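Local coordinates for sensor kinase citA (Klebsiella pneumoniae, PDB 1P0Z), which senses citrate through its periplasmic PAS domain and, as a membrane histidine kinase, probably activates its partner CitB by phosphorylation, at the MO7 site. Numbering follows the deposited sequence.

The MO7 site. Residues 3-8, 128-131. With MO7 (bis(mu4-oxo)-bis(mu3-oxo)-octakis(mu2-oxo)-dodecaoxo-heptamolybdenum (VI)), chain B.
The heptamolybdate MO7 is gripped between the N-terminal segment and the C-terminal tail of the periplasmic PAS domain, capping the N-terminus of helix 6-20, and is a textbook case of a polyanion held by a helix start. It presumably comes from crystallisation and is not the citrate signal. Three successive amides of the first helical turn point at terminal oxygens. Tyr6 N donates a hydrogen bond to MO7 O24 (2.9 Å). Gln7 N donates to MO7 O15 (2.8 Å). Val8 N donates to MO7 O14 (3.2 Å), and the helix dipole should add to the attraction. Gln7, its chain extended beyond CG, reaches alongside the cluster, and its amide NE2 donates to MO7 O16 at 3.1 Å. His5 turns its ring edge inward, with CG beside the backbone N (chi1 -51°); ND1 donates to the bridging MO7 O9 at 2.7 Å, nearly straight and in the ring plane, while Leu128 CD1 packs over one face. From the other chain end, His130 likewise uses ND1 in plane, to MO7 O10 at 2.9 Å, but the bond is more bent (145° at H). His131 N donates to MO7 O7 (2.9 Å); its ring, CG anti to the carbonyl carbon, packs alongside the cluster, and the residue hides the most surface (71 Å²). Arg3 adds a weak bond from NH1 to MO7 O19, with Tyr6 CD2 over its guanidinium. The hexaanion would be expected to raise the histidine pKa values. The cluster thus bridges the segment entering helix 6-20 and the tail following 3-10 helix 125-127.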
loop_
_atom_site.group_PDB
_atom_site.type_symbol
_atom_site.label_atom_id
_atom_site.label_comp_id
_atom_site.label_asym_id
_atom_site.label_seq_id
_atom_site.Cartn_x
_atom_site.Cartn_y
_atom_site.Cartn_z
ATOM N N ARG A 3 18.383 0.428 13.666
ATOM C CA ARG A 3 17.205 0.926 12.949
ATOM C C ARG A 3 17.347 0.879 11.447
ATOM O O ARG A 3 18.454 0.946 10.910
ATOM C CB ARG A 3 16.948 2.396 13.306
ATOM C CG ARG A 3 16.622 2.665 14.770
ATOM C CD ARG A 3 16.457 4.161 15.012
ATOM N NE ARG A 3 15.617 4.413 16.176
ATOM C CZ ARG A 3 15.061 5.586 16.445
ATOM N NH1 ARG A 3 15.257 6.611 15.625
ATOM N NH2 ARG A 3 14.315 5.738 17.534
ATOM N N LEU A 4 16.205 0.743 10.754
ATOM C CA LEU A 4 16.197 0.841 9.306
ATOM C C LEU A 4 15.168 1.960 9.007
ATOM O O LEU A 4 13.966 1.683 8.832
ATOM C CB LEU A 4 15.749 -0.463 8.617
ATOM C CG LEU A 4 15.763 -0.368 7.077
ATOM C CD1 LEU A 4 17.180 -0.071 6.533
ATOM C CD2 LEU A 4 15.221 -1.681 6.501
ATOM N N HIS A 5 15.659 3.213 8.966
ATOM C CA HIS A 5 14.813 4.398 8.722
ATOM C C HIS A 5 13.502 4.272 9.475
ATOM O O HIS A 5 12.401 4.305 8.917
ATOM C CB HIS A 5 14.582 4.538 7.227
ATOM C CG HIS A 5 15.858 4.485 6.465
ATOM N ND1 HIS A 5 16.766 5.529 6.554
ATOM C CD2 HIS A 5 16.396 3.462 5.740
ATOM C CE1 HIS A 5 17.829 5.119 5.876
ATOM N NE2 HIS A 5 17.669 3.890 5.354
ATOM N N TYR A 6 13.640 4.175 10.789
ATOM C CA TYR A 6 12.496 3.980 11.679
ATOM C C TYR A 6 11.363 4.986 11.469
ATOM O O TYR A 6 10.206 4.581 11.311
ATOM C CB TYR A 6 12.978 4.071 13.116
ATOM C CG TYR A 6 11.859 3.968 14.107
ATOM C CD1 TYR A 6 11.238 2.756 14.325
ATOM C CD2 TYR A 6 11.373 5.113 14.765
ATOM C CE1 TYR A 6 10.137 2.663 15.170
ATOM C CE2 TYR A 6 10.270 5.020 15.622
ATOM C CZ TYR A 6 9.668 3.795 15.807
ATOM O OH TYR A 6 8.581 3.674 16.661
ATOM N N GLN A 7 11.685 6.277 11.454
ATOM C CA GLN A 7 10.618 7.257 11.278
ATOM C C GLN A 7 9.933 7.150 9.943
ATOM O O GLN A 7 8.722 7.358 9.846
ATOM C CB GLN A 7 11.123 8.696 11.472
ATOM C CG GLN A 7 11.442 9.024 12.923
ATOM C CD GLN A 7 11.472 10.561 13.142
ATOM O OE1 GLN A 7 10.513 11.249 12.797
ATOM N NE2 GLN A 7 12.559 11.087 13.682
ATOM N N VAL A 8 10.693 6.890 8.890
ATOM C CA VAL A 8 10.045 6.743 7.585
ATOM C C VAL A 8 9.066 5.563 7.604
ATOM O O VAL A 8 7.969 5.647 7.067
ATOM C CB VAL A 8 11.108 6.528 6.496
ATOM C CG1 VAL A 8 10.447 6.187 5.134
ATOM C CG2 VAL A 8 11.958 7.855 6.389
ATOM N N LEU A 128 15.454 9.202 -0.197
ATOM C CA LEU A 128 15.210 9.933 1.043
ATOM C C LEU A 128 16.121 11.173 1.133
ATOM O O LEU A 128 17.255 11.143 0.680
ATOM C CB LEU A 128 15.514 9.045 2.251
ATOM C CG LEU A 128 14.568 7.850 2.420
ATOM C CD1 LEU A 128 15.041 7.006 3.593
ATOM C CD2 LEU A 128 13.148 8.330 2.646
ATOM N N GLU A 129 15.623 12.221 1.784
ATOM C CA GLU A 129 16.365 13.442 2.002
ATOM C C GLU A 129 16.959 13.231 3.379
ATOM O O GLU A 129 16.297 13.266 4.417
ATOM C CB GLU A 129 15.445 14.650 2.030
ATOM C CG GLU A 129 16.221 15.923 1.847
ATOM C CD GLU A 129 16.759 16.009 0.449
ATOM O OE1 GLU A 129 15.929 16.051 -0.480
ATOM O OE2 GLU A 129 17.998 16.016 0.278
ATOM N N HIS A 130 18.239 12.988 3.370
ATOM C CA HIS A 130 18.892 12.691 4.594
ATOM C C HIS A 130 18.975 13.805 5.609
ATOM O O HIS A 130 18.877 15.005 5.295
ATOM C CB HIS A 130 20.259 12.099 4.259
ATOM C CG HIS A 130 20.162 10.912 3.340
ATOM N ND1 HIS A 130 19.591 9.722 3.731
ATOM C CD2 HIS A 130 20.484 10.761 2.032
ATOM C CE1 HIS A 130 19.565 8.889 2.706
ATOM N NE2 HIS A 130 20.099 9.495 1.662
ATOM N N HIS A 131 19.110 13.391 6.860
ATOM C CA HIS A 131 19.213 14.345 7.946
ATOM C C HIS A 131 20.676 14.382 8.403
ATOM O O HIS A 131 20.913 14.475 9.606
ATOM C CB HIS A 131 18.282 13.935 9.099
ATOM C CG HIS A 131 16.839 13.807 8.692
ATOM N ND1 HIS A 131 15.997 14.895 8.551
ATOM C CD2 HIS A 131 16.113 12.722 8.320
ATOM C CE1 HIS A 131 14.824 14.481 8.105
ATOM N NE2 HIS A 131 14.868 13.174 7.957
HETATM MO MO1 MO7 B . 18.040 9.312 10.356
HETATM O O1 MO7 B . 17.318 9.829 11.707
HETATM O O2 MO7 B . 18.737 8.407 8.591
HETATM O O3 MO7 B . 16.771 9.913 9.051
HETATM O O4 MO7 B . 19.305 10.560 10.076
HETATM O O5 MO7 B . 16.460 7.716 10.426
HETATM MO MO2 MO7 B . 20.409 9.691 8.104
HETATM O O6 MO7 B . 21.042 9.035 6.744
HETATM O O7 MO7 B . 18.928 10.534 7.310
HETATM O O8 MO7 B . 21.416 11.106 8.390
HETATM MO MO3 MO7 B . 17.458 9.185 7.056
HETATM O O9 MO7 B . 16.073 7.891 7.627
HETATM O O10 MO7 B . 18.125 8.257 5.771
HETATM O O11 MO7 B . 16.445 10.303 6.225
HETATM MO MO4 MO7 B . 14.978 8.514 9.131
HETATM O O12 MO7 B . 14.620 9.376 10.816
HETATM O O13 MO7 B . 14.103 9.749 8.233
HETATM O O14 MO7 B . 13.868 7.133 9.196
HETATM MO MO5 MO7 B . 15.429 8.298 12.186
HETATM O O15 MO7 B . 14.178 7.114 12.372
HETATM O O16 MO7 B . 15.169 9.350 13.531
HETATM O O17 MO7 B . 19.044 7.869 11.086
HETATM O O18 MO7 B . 21.184 8.472 9.334
HETATM O O19 MO7 B . 16.933 7.306 12.835
HETATM MO MO6 MO7 B . 20.005 6.877 9.395
HETATM MO MO7 MO7 B . 17.590 6.188 11.457
HETATM O O20 MO7 B . 18.426 5.786 9.791
HETATM O O21 MO7 B . 20.413 6.196 7.973
HETATM O O22 MO7 B . 21.058 6.088 10.558
HETATM O O23 MO7 B . 18.830 5.463 12.500
HETATM O O24 MO7 B . 16.347 4.963 11.425
#